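Local coordinates for fibronectin type III domain-containing protein (Simiduia agarivorans, PDB 6P2K) that probably hydrolyses xyloglucan or related beta-glucans through its family GH74 beta-propeller module, one part of a longer zinc-binding secreted protein, at residues Lys287-Leu292 / Asp326-Pro331; Glu311-Ser316 / Asn367-Gln372; Tyr630-Ala635 / Asn701-Ser706. All blocks are in the same frame, centred on the assembly; numbering follows the deposited sequence.

Interaction 1: Lys287-Leu292 / Asp326-Pro331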
loop_
_atom_site.group_PDB
_atom_site.type_symbol
_atom_site.label_atom_id
_atom_site.label_comp_id
_atom_site.label_asym_id
_atom_site.label_seq_id
_atom_site.Cartn_x
_atom_site.Cartn_y
_atom_site.Cartn_z
ATOM N N LYS B 287 -21.378 18.121 38.751
ATOM C CA LYS B 287 -21.295 18.516 37.344
ATOM C C LYS B 287 -19.889 18.913 36.898
ATOM O O LYS B 287 -19.383 18.370 35.910
ATOM C CB LYS B 287 -22.277 19.652 37.032
ATOM C CG LYS B 287 -23.728 19.212 36.930
ATOM C CD LYS B 287 -24.475 19.999 35.859
ATOM C CE LYS B 287 -25.978 19.985 36.108
ATOM N NZ LYS B 287 -26.737 19.303 35.021
ATOM N N ASP B 288 -19.251 19.846 37.603
ATOM C CA ASP B 288 -18.003 20.434 37.123
ATOM C C ASP B 288 -16.877 19.406 37.064
ATOM O O ASP B 288 -16.729 18.568 37.960
ATOM C CB ASP B 288 -17.592 21.600 38.019
ATOM C CG ASP B 288 -18.523 22.788 37.891
ATOM O OD1 ASP B 288 -18.813 23.198 36.749
ATOM O OD2 ASP B 288 -18.967 23.308 38.932
ATOM N N ARG B 289 -16.065 19.489 36.005
ATOM C CA ARG B 289 -14.938 18.587 35.768
ATOM C C ARG B 289 -13.635 19.326 36.054
ATOM O O ARG B 289 -13.190 20.150 35.250
ATOM C CB ARG B 289 -14.952 18.062 34.334
ATOM C CG ARG B 289 -16.146 17.196 33.989
ATOM C CD ARG B 289 -15.952 16.486 32.650
ATOM N NE ARG B 289 -17.012 15.511 32.410
ATOM C CZ ARG B 289 -17.019 14.276 32.906
ATOM N NH1 ARG B 289 -16.014 13.850 33.662
ATOM N NH2 ARG B 289 -18.034 13.465 32.642
ATOM N N PHE B 290 -13.012 19.014 37.194
ATOM C CA PHE B 290 -11.702 19.571 37.510
ATOM C C PHE B 290 -10.825 18.596 38.284
ATOM O O PHE B 290 -9.743 18.988 38.736
ATOM C CB PHE B 290 -11.833 20.876 38.312
ATOM C CG PHE B 290 -12.682 20.746 39.546
ATOM C CD1 PHE B 290 -12.164 20.202 40.712
ATOM C CD2 PHE B 290 -13.997 21.171 39.541
ATOM C CE1 PHE B 290 -12.945 20.078 41.842
ATOM C CE2 PHE B 290 -14.779 21.054 40.667
ATOM C CZ PHE B 290 -14.254 20.507 41.819
ATOM N N GLY B 291 -11.253 17.349 38.458
ATOM C CA GLY B 291 -10.548 16.438 39.337
ATOM C C GLY B 291 -11.040 16.535 40.770
ATOM O O GLY B 291 -12.244 16.660 41.008
ATOM N N LEU B 292 -10.119 16.503 41.730
ATOM C CA LEU B 292 -10.489 16.456 43.138
ATOM C C LEU B 292 -9.445 17.197 43.964
ATOM O O LEU B 292 -8.242 17.039 43.744
ATOM C CB LEU B 292 -10.625 15.004 43.610
ATOM C CG LEU B 292 -10.994 14.712 45.064
ATOM C CD1 LEU B 292 -12.330 15.345 45.422
ATOM C CD2 LEU B 292 -11.038 13.207 45.285
ATOM N N ASP B 326 -14.311 4.597 29.703
ATOM C CA ASP B 326 -15.033 5.869 29.721
ATOM C C ASP B 326 -14.019 7.004 29.767
ATOM O O ASP B 326 -13.563 7.421 30.834
ATOM C CB ASP B 326 -15.991 5.917 30.906
ATOM C CG ASP B 326 -16.959 7.087 30.837
ATOM O OD1 ASP B 326 -16.936 7.833 29.835
ATOM O OD2 ASP B 326 -17.747 7.257 31.791
ATOM N N TYR B 327 -13.660 7.519 28.590
ATOM C CA TYR B 327 -12.717 8.632 28.487
ATOM C C TYR B 327 -13.410 9.890 29.005
ATOM O O TYR B 327 -13.931 10.716 28.251
ATOM C CB TYR B 327 -12.230 8.798 27.051
ATOM C CG TYR B 327 -11.017 9.696 26.925
ATOM C CD1 TYR B 327 -9.740 9.198 27.136
ATOM C CD2 TYR B 327 -11.151 11.039 26.594
ATOM C CE1 TYR B 327 -8.628 10.012 27.024
ATOM C CE2 TYR B 327 -10.043 11.861 26.475
ATOM C CZ TYR B 327 -8.787 11.340 26.696
ATOM O OH TYR B 327 -7.683 12.151 26.583
ATOM N N ALA B 328 -13.420 10.029 30.328
ATOM C CA ALA B 328 -14.112 11.117 31.018
ATOM C C ALA B 328 -13.070 11.919 31.789
ATOM O O ALA B 328 -12.709 11.564 32.914
ATOM C CB ALA B 328 -15.198 10.575 31.944
ATOM N N THR B 329 -12.589 13.004 31.182
ATOM C CA THR B 329 -11.513 13.793 31.757
ATOM C C THR B 329 -11.755 15.272 31.491
ATOM O O THR B 329 -12.232 15.637 30.404
ATOM C CB THR B 329 -10.149 13.371 31.186
ATOM O OG1 THR B 329 -9.132 14.273 31.637
ATOM C CG2 THR B 329 -10.179 13.365 29.659
ATOM N N PRO B 330 -11.472 16.152 32.468
ATOM C CA PRO B 330 -11.081 15.843 33.850
ATOM C C PRO B 330 -12.176 15.092 34.601
ATOM O O PRO B 330 -13.325 15.119 34.164
ATOM C CB PRO B 330 -10.856 17.228 34.472
ATOM C CG PRO B 330 -10.567 18.118 33.327
ATOM C CD PRO B 330 -11.413 17.600 32.201
ATOM N N PRO B 331 -11.830 14.416 35.693
ATOM C CA PRO B 331 -12.868 13.753 36.489
ATOM C C PRO B 331 -13.859 14.771 37.034
ATOM O O PRO B 331 -13.487 15.878 37.430
ATOM C CB PRO B 331 -12.081 13.077 37.618
ATOM C CG PRO B 331 -10.652 13.074 37.173
ATOM C CD PRO B 331 -10.491 14.264 36.288
#
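Arg289 lays its side chain alongside the carbonyl oxygen of Pro330. The Arg289 side chain is extended from CG to NE, and Arg289 CD passes 3.3 Å from Pro330 O. The guanidinium then meets the same oxygen at its edge. Arg289 NH1 gives Pro330 O a hydrogen bond of 3.0 Å at 161°, and the oxygen lies close to the guanidinium plane. NH1 has a second acceptor, Thr353 O, which should further restrict rotation of the group. Ala328 CB approaches the guanidinium obliquely, 3.8 Å from Arg289 NH1.

Pro330 follows a cis peptide bond. Its CB points toward the other loop, and lies 3.8 Å from Arg289 C. Pro331 offers the next carbonyl. Gly291 N donates to Pro331 O in the carbonyl plane, on a lone pair, at 2.9 Å. Phe290 N adds a weak bond to Pro331 O at 3.2 Å. The Pro331 ring lies close to Gly291, with Pro331 CD 3.7 Å from Gly291 CA. The backbone angles of Gly291 (88°/-139°) would press any CB against the preceding carbonyl oxygen.

A bound glycerol, probably from crystallisation, lies about 3 Å from the Arg289 side chain at nearest atoms. Segment 287-292 lies in the loop after strand 278-285 and runs into strand 292-300. Loop 326-331 lies on the crossing from strand 304-314 of that sheet to strand 336-338 of the next.

Interaction 2: Glu311-Ser316 / Asn367-Gln372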
loop_
_atom_site.group_PDB
_atom_site.type_symbol
_atom_site.label_atom_id
_atom_site.label_comp_id
_atom_site.label_asym_id
_atom_site.label_seq_id
_atom_site.Cartn_x
_atom_site.Cartn_y
_atom_site.Cartn_z
ATOM N N GLU B 311 -4.807 21.585 47.077
ATOM C CA GLU B 311 -3.986 20.838 46.138
ATOM C C GLU B 311 -4.867 19.866 45.372
ATOM O O GLU B 311 -5.739 19.215 45.957
ATOM C CB GLU B 311 -2.870 20.082 46.865
ATOM C CG GLU B 311 -2.149 19.046 46.025
ATOM C CD GLU B 311 -1.161 18.235 46.840
ATOM O OE1 GLU B 311 -0.339 17.512 46.238
ATOM O OE2 GLU B 311 -1.209 18.322 48.085
ATOM N N LYS B 312 -4.651 19.778 44.063
ATOM C CA LYS B 312 -5.365 18.806 43.244
ATOM C C LYS B 312 -4.689 17.453 43.405
ATOM O O LYS B 312 -3.544 17.269 42.983
ATOM C CB LYS B 312 -5.390 19.243 41.782
ATOM C CG LYS B 312 -6.536 20.179 41.442
ATOM C CD LYS B 312 -6.870 20.141 39.963
ATOM C CE LYS B 312 -7.720 21.340 39.572
ATOM N NZ LYS B 312 -8.102 21.305 38.131
ATOM N N ILE B 313 -5.388 16.505 44.034
ATOM C CA ILE B 313 -4.860 15.149 44.165
ATOM C C ILE B 313 -5.305 14.253 43.021
ATOM O O ILE B 313 -4.845 13.104 42.928
ATOM C CB ILE B 313 -5.267 14.538 45.520
ATOM C CG1 ILE B 313 -6.791 14.461 45.638
ATOM C CG2 ILE B 313 -4.691 15.363 46.660
ATOM C CD1 ILE B 313 -7.262 13.550 46.750
ATOM N N TRP B 314 -6.175 14.751 42.144
ATOM C CA TRP B 314 -6.648 14.047 40.961
ATOM C C TRP B 314 -6.924 15.112 39.911
ATOM O O TRP B 314 -7.486 16.161 40.232
ATOM C CB TRP B 314 -7.909 13.237 41.272
ATOM C CG TRP B 314 -8.189 12.097 40.335
ATOM C CD1 TRP B 314 -7.342 11.553 39.409
ATOM C CD2 TRP B 314 -9.414 11.360 40.243
ATOM N NE1 TRP B 314 -7.971 10.522 38.744
ATOM C CE2 TRP B 314 -9.242 10.385 39.241
ATOM C CE3 TRP B 314 -10.641 11.435 40.911
ATOM C CZ2 TRP B 314 -10.251 9.490 38.896
ATOM C CZ3 TRP B 314 -11.641 10.545 40.564
ATOM C CH2 TRP B 314 -11.439 9.585 39.568
ATOM N N ASP B 315 -6.521 14.859 38.668
ATOM C CA ASP B 315 -6.513 15.927 37.674
ATOM C C ASP B 315 -6.753 15.343 36.285
ATOM O O ASP B 315 -7.059 14.157 36.133
ATOM C CB ASP B 315 -5.189 16.699 37.740
ATOM C CG ASP B 315 -5.343 18.154 37.355
ATOM O OD1 ASP B 315 -6.372 18.502 36.732
ATOM O OD2 ASP B 315 -4.431 18.949 37.672
ATOM N N SER B 316 -6.598 16.196 35.268
ATOM C CA SER B 316 -6.774 15.808 33.876
ATOM C C SER B 316 -5.957 14.566 33.559
ATOM O O SER B 316 -4.879 14.346 34.116
ATOM C CB SER B 316 -6.341 16.946 32.946
ATOM O OG SER B 316 -6.874 18.180 33.382
ATOM N N ASN B 367 3.066 11.820 50.305
ATOM C CA ASN B 367 1.817 12.558 50.057
ATOM C C ASN B 367 1.389 12.464 48.592
ATOM O O ASN B 367 0.888 13.426 48.003
ATOM C CB ASN B 367 1.907 14.020 50.496
ATOM C CG ASN B 367 0.532 14.634 50.721
ATOM O OD1 ASN B 367 -0.367 13.977 51.252
ATOM N ND2 ASN B 367 0.358 15.884 50.314
ATOM N N SER B 368 1.569 11.286 48.010
ATOM C CA SER B 368 1.146 11.012 46.649
ATOM C C SER B 368 -0.016 10.029 46.660
ATOM O O SER B 368 -0.134 9.182 47.553
ATOM C CB SER B 368 2.301 10.451 45.812
ATOM O OG SER B 368 2.648 9.136 46.215
ATOM N N TYR B 369 -0.878 10.162 45.659
ATOM C CA TYR B 369 -2.040 9.307 45.491
ATOM C C TYR B 369 -1.894 8.512 44.202
ATOM O O TYR B 369 -1.423 9.035 43.188
ATOM C CB TYR B 369 -3.331 10.132 45.467
ATOM C CG TYR B 369 -3.659 10.769 46.798
ATOM C CD1 TYR B 369 -3.131 12.004 47.148
ATOM C CD2 TYR B 369 -4.489 10.130 47.709
ATOM C CE1 TYR B 369 -3.425 12.586 48.366
ATOM C CE2 TYR B 369 -4.789 10.704 48.929
ATOM C CZ TYR B 369 -4.255 11.933 49.255
ATOM O OH TYR B 369 -4.549 12.513 50.468
ATOM N N SER B 370 -2.292 7.245 44.251
ATOM C CA SER B 370 -2.203 6.337 43.111
ATOM C C SER B 370 -3.619 5.873 42.777
ATOM O O SER B 370 -4.192 5.042 43.488
ATOM C CB SER B 370 -1.280 5.162 43.423
ATOM O OG SER B 370 -1.078 4.357 42.276
ATOM N N TRP B 371 -4.177 6.410 41.697
ATOM C CA TRP B 371 -5.570 6.163 41.363
ATOM C C TRP B 371 -5.728 4.843 40.620
ATOM O O TRP B 371 -4.951 4.525 39.716
ATOM C CB TRP B 371 -6.121 7.323 40.533
ATOM C CG TRP B 371 -6.293 8.538 41.380
ATOM C CD1 TRP B 371 -5.399 9.557 41.551
ATOM C CD2 TRP B 371 -7.412 8.840 42.217
ATOM N NE1 TRP B 371 -5.904 10.484 42.432
ATOM C CE2 TRP B 371 -7.139 10.067 42.855
ATOM C CE3 TRP B 371 -8.624 8.196 42.482
ATOM C CZ2 TRP B 371 -8.033 10.662 43.739
ATOM C CZ3 TRP B 371 -9.512 8.790 43.359
ATOM C CH2 TRP B 371 -9.211 10.009 43.979
ATOM N N GLN B 372 -6.745 4.077 41.013
ATOM C CA GLN B 372 -6.976 2.730 40.508
ATOM C C GLN B 372 -8.376 2.636 39.916
ATOM O O GLN B 372 -9.347 3.093 40.528
ATOM C CB GLN B 372 -6.801 1.689 41.620
ATOM C CG GLN B 372 -5.456 1.756 42.334
ATOM C CD GLN B 372 -5.398 0.881 43.582
ATOM O OE1 GLN B 372 -6.130 -0.105 43.703
ATOM N NE2 GLN B 372 -4.518 1.241 44.516
HETATM O O HOH W 1 -2.585 17.117 50.686
HETATM O O HOH W 2 -0.342 14.426 45.835
HETATM O O HOH W 3 2.597 16.951 48.024
#
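Ile313 O accepts a hydrogen bond from Trp371 NE1 at 2.9 Å. The bond is nearly straight (166°), and the oxygen sits at the indole edge, in the ring plane. It ties together the outermost strands of two successive beta-propeller sheets, 304-314 and 368-373. Ile313 and Trp314 form a classic beta bulge opposite Leu292, where the first strand turns a corner.

Both side chains leave the backbone toward the second strand. Trp314 and Trp371 stack face to face. Their five-membered rings have centroids 3.6 Å apart and planes at 11°. Trp314 CG sits over the Trp371 face, offset toward the rim.

Ile313 CG2 lies 3.5 Å from Tyr369 CE1. Ile313 CG1 stands between the backbone N and the carbonyl carbon (chi1 61°), and CD1 makes a CH-pi contact over the ring centre, 4.2 Å from the Tyr369 centroid. Tyr369 OH is hydrogen-bonded to Glu294 OE1 and Arg347 NH1.

Glu311 and Asn367 reach toward each other tip to tip. One water joins Glu311 OE2 and Asn367 ND2, 3.2 Å from each. Asn367 OD1 is hydrogen-bonded to His362 NE2. A second water links Glu311 OE1 (3.1 Å) to the backbone O of Asn367 (2.7 Å).

Interaction 3: Tyr630-Ala635 / Asn701-Ser706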
loop_
_atom_site.group_PDB
_atom_site.type_symbol
_atom_site.label_atom_id
_atom_site.label_comp_id
_atom_site.label_asym_id
_atom_site.label_seq_id
_atom_site.Cartn_x
_atom_site.Cartn_y
_atom_site.Cartn_z
ATOM N N TYR B 630 -45.907 -13.521 10.300
ATOM C CA TYR B 630 -46.453 -13.006 11.544
ATOM C C TYR B 630 -46.164 -11.516 11.662
ATOM O O TYR B 630 -45.066 -11.059 11.330
ATOM C CB TYR B 630 -45.861 -13.753 12.742
ATOM C CG TYR B 630 -46.302 -15.197 12.831
ATOM C CD1 TYR B 630 -47.510 -15.537 13.426
ATOM C CD2 TYR B 630 -45.516 -16.215 12.310
ATOM C CE1 TYR B 630 -47.923 -16.855 13.505
ATOM C CE2 TYR B 630 -45.919 -17.536 12.385
ATOM C CZ TYR B 630 -47.125 -17.850 12.985
ATOM O OH TYR B 630 -47.537 -19.160 13.063
ATOM N N LEU B 631 -47.159 -10.762 12.125
ATOM C CA LEU B 631 -47.016 -9.337 12.396
ATOM C C LEU B 631 -47.479 -9.090 13.822
ATOM O O LEU B 631 -48.658 -9.289 14.135
ATOM C CB LEU B 631 -47.826 -8.499 11.403
ATOM C CG LEU B 631 -47.609 -6.985 11.412
ATOM C CD1 LEU B 631 -46.213 -6.632 10.906
ATOM C CD2 LEU B 631 -48.672 -6.290 10.575
ATOM N N MET B 632 -46.556 -8.662 14.681
ATOM C CA MET B 632 -46.788 -8.585 16.117
ATOM C C MET B 632 -46.565 -7.161 16.601
ATOM O O MET B 632 -45.534 -6.547 16.301
ATOM C CB MET B 632 -45.867 -9.558 16.858
ATOM C CG MET B 632 -46.105 -9.651 18.351
ATOM S SD MET B 632 -45.049 -8.538 19.308
ATOM C CE MET B 632 -43.453 -9.323 19.091
ATOM N N SER B 633 -47.529 -6.644 17.357
ATOM C CA SER B 633 -47.487 -5.287 17.883
ATOM C C SER B 633 -47.476 -5.306 19.402
ATOM O O SER B 633 -48.246 -6.040 20.031
ATOM C CB SER B 633 -48.694 -4.479 17.386
ATOM O OG SER B 633 -48.912 -3.320 18.179
ATOM N N PHE B 634 -46.608 -4.485 19.986
ATOM C CA PHE B 634 -46.579 -4.240 21.425
ATOM C C PHE B 634 -46.895 -2.765 21.621
ATOM O O PHE B 634 -46.064 -1.903 21.315
ATOM C CB PHE B 634 -45.227 -4.609 22.030
ATOM C CG PHE B 634 -45.091 -4.253 23.488
ATOM C CD1 PHE B 634 -46.071 -4.608 24.402
ATOM C CD2 PHE B 634 -43.972 -3.567 23.943
ATOM C CE1 PHE B 634 -45.941 -4.283 25.741
ATOM C CE2 PHE B 634 -43.834 -3.241 25.280
ATOM C CZ PHE B 634 -44.819 -3.599 26.182
ATOM N N ALA B 635 -48.096 -2.479 22.110
ATOM C CA ALA B 635 -48.607 -1.117 22.156
ATOM C C ALA B 635 -49.881 -1.124 22.986
ATOM O O ALA B 635 -50.367 -2.178 23.403
ATOM C CB ALA B 635 -48.881 -0.575 20.748
ATOM N N ASN B 701 -40.853 -19.829 16.302
ATOM C CA ASN B 701 -42.019 -20.101 17.131
ATOM C C ASN B 701 -41.955 -19.386 18.476
ATOM O O ASN B 701 -42.561 -19.847 19.450
ATOM C CB ASN B 701 -42.180 -21.609 17.340
ATOM C CG ASN B 701 -40.986 -22.235 18.051
ATOM O OD1 ASN B 701 -39.929 -21.616 18.179
ATOM N ND2 ASN B 701 -41.152 -23.469 18.512
ATOM N N LYS B 702 -41.238 -18.265 18.556
ATOM C CA LYS B 702 -41.002 -17.593 19.826
ATOM C C LYS B 702 -41.369 -16.115 19.745
ATOM O O LYS B 702 -41.082 -15.440 18.750
ATOM C CB LYS B 702 -39.537 -17.738 20.262
ATOM C CG LYS B 702 -39.087 -19.176 20.495
ATOM C CD LYS B 702 -39.745 -19.787 21.726
ATOM C CE LYS B 702 -39.478 -21.283 21.802
ATOM N NZ LYS B 702 -39.962 -21.889 23.073
ATOM N N ILE B 703 -42.002 -15.626 20.810
ATOM C CA ILE B 703 -42.334 -14.216 20.990
ATOM C C ILE B 703 -41.968 -13.834 22.417
ATOM O O ILE B 703 -42.204 -14.607 23.352
ATOM C CB ILE B 703 -43.828 -13.939 20.714
ATOM C CG1 ILE B 703 -44.187 -14.288 19.271
ATOM C CG2 ILE B 703 -44.176 -12.485 21.008
ATOM C CD1 ILE B 703 -45.674 -14.432 19.034
ATOM N N VAL B 704 -41.385 -12.647 22.590
ATOM C CA VAL B 704 -40.964 -12.169 23.900
ATOM C C VAL B 704 -41.464 -10.742 24.094
ATOM O O VAL B 704 -41.625 -9.985 23.134
ATOM C CB VAL B 704 -39.425 -12.244 24.068
ATOM C CG1 VAL B 704 -38.728 -11.368 23.034
ATOM C CG2 VAL B 704 -38.994 -11.868 25.485
ATOM N N MET B 705 -41.736 -10.388 25.349
ATOM C CA MET B 705 -42.110 -9.028 25.718
ATOM C C MET B 705 -41.764 -8.820 27.186
ATOM O O MET B 705 -41.510 -9.775 27.925
ATOM C CB MET B 705 -43.596 -8.759 25.454
ATOM C CG MET B 705 -44.552 -9.617 26.273
ATOM S SD MET B 705 -44.949 -8.902 27.884
ATOM C CE MET B 705 -45.704 -7.354 27.394
ATOM N N SER B 706 -41.775 -7.554 27.608
ATOM C CA SER B 706 -41.427 -7.205 28.980
ATOM C C SER B 706 -42.293 -6.047 29.452
ATOM O O SER B 706 -42.328 -4.995 28.806
ATOM C CB SER B 706 -39.941 -6.843 29.093
ATOM O OG SER B 706 -39.675 -6.122 30.282
#
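Two neighbouring sheets of a beta-propeller pack here through their second strands, 628-634 and 702-709. The short segments run almost parallel, 10° apart, and their axes come within 9.5 Å. No hydrogen bond joins them, so the contact is made by apolar side chains that meet between the sheets.

Met632 and Phe634 point toward the second sheet, and Ile703 and Met705 point back. Met632 and Ile703 slide past each other in opposite directions. Met632 has CG anti to the backbone N (chi1 -175°), and the chain bends further out at chi2 and chi3. Its terminal methyl CE touches Ile703 CG2 at 3.8 Å.

Phe634 and Met705 cross at about a right angle. Met705 has CG between the backbone N and the carbonyl carbon (chi1 63°), and its chain is bent beyond that. Met705 CE reaches Phe634 CE1 at 3.5 Å, and the same methyl lies 4.0 Å from Phe634 CZ. It comes at the ring obliquely. Phe634 CZ also lies 3.9 Å from Ser706 O, so the tip of the ring rests near the backbone of the opposite strand. An alanine at Phe634 would probably open a gap beside Met705 CE and leave that methyl less tightly held.

Strand 648-653, next to 628-634 in the first sheet, adds to this core. Its Ile650 touches Met632, Phe634 and Met705, and Trp648 meets the Phe634 ring edge to face. In the second sheet, Phe719 of strand 714-723 packs on Met705. All the residues that touch are buried. Hydrophobic packing between twisted four-stranded sheets, face against face, is the way successive blades of a beta-propeller are held together.

In the fold
Interactions 1 and 2 are neighbours, with centres about 13 Å apart. Their segments alternate along the chain: 287-292, 311-316, 326-331, 367-372. They meet where Leu292 of the first probably hydrogen-bonds through its backbone to Ile313 and Trp314 of the second. Both tie the sheet spanning residues 265-314 to the sheet spanning residues 336-373, one through loops and the other through outer strands. Interaction 3 comes later in the chain, across the chain's centre, with its centre about 42 Å from interaction 1 and about 52 Å from interaction 2. It joins two other consecutive sheets. The three contacts thus lie between successive blades, in distant parts of a structure that, as in family GH74, is built from seven-bladed propellers.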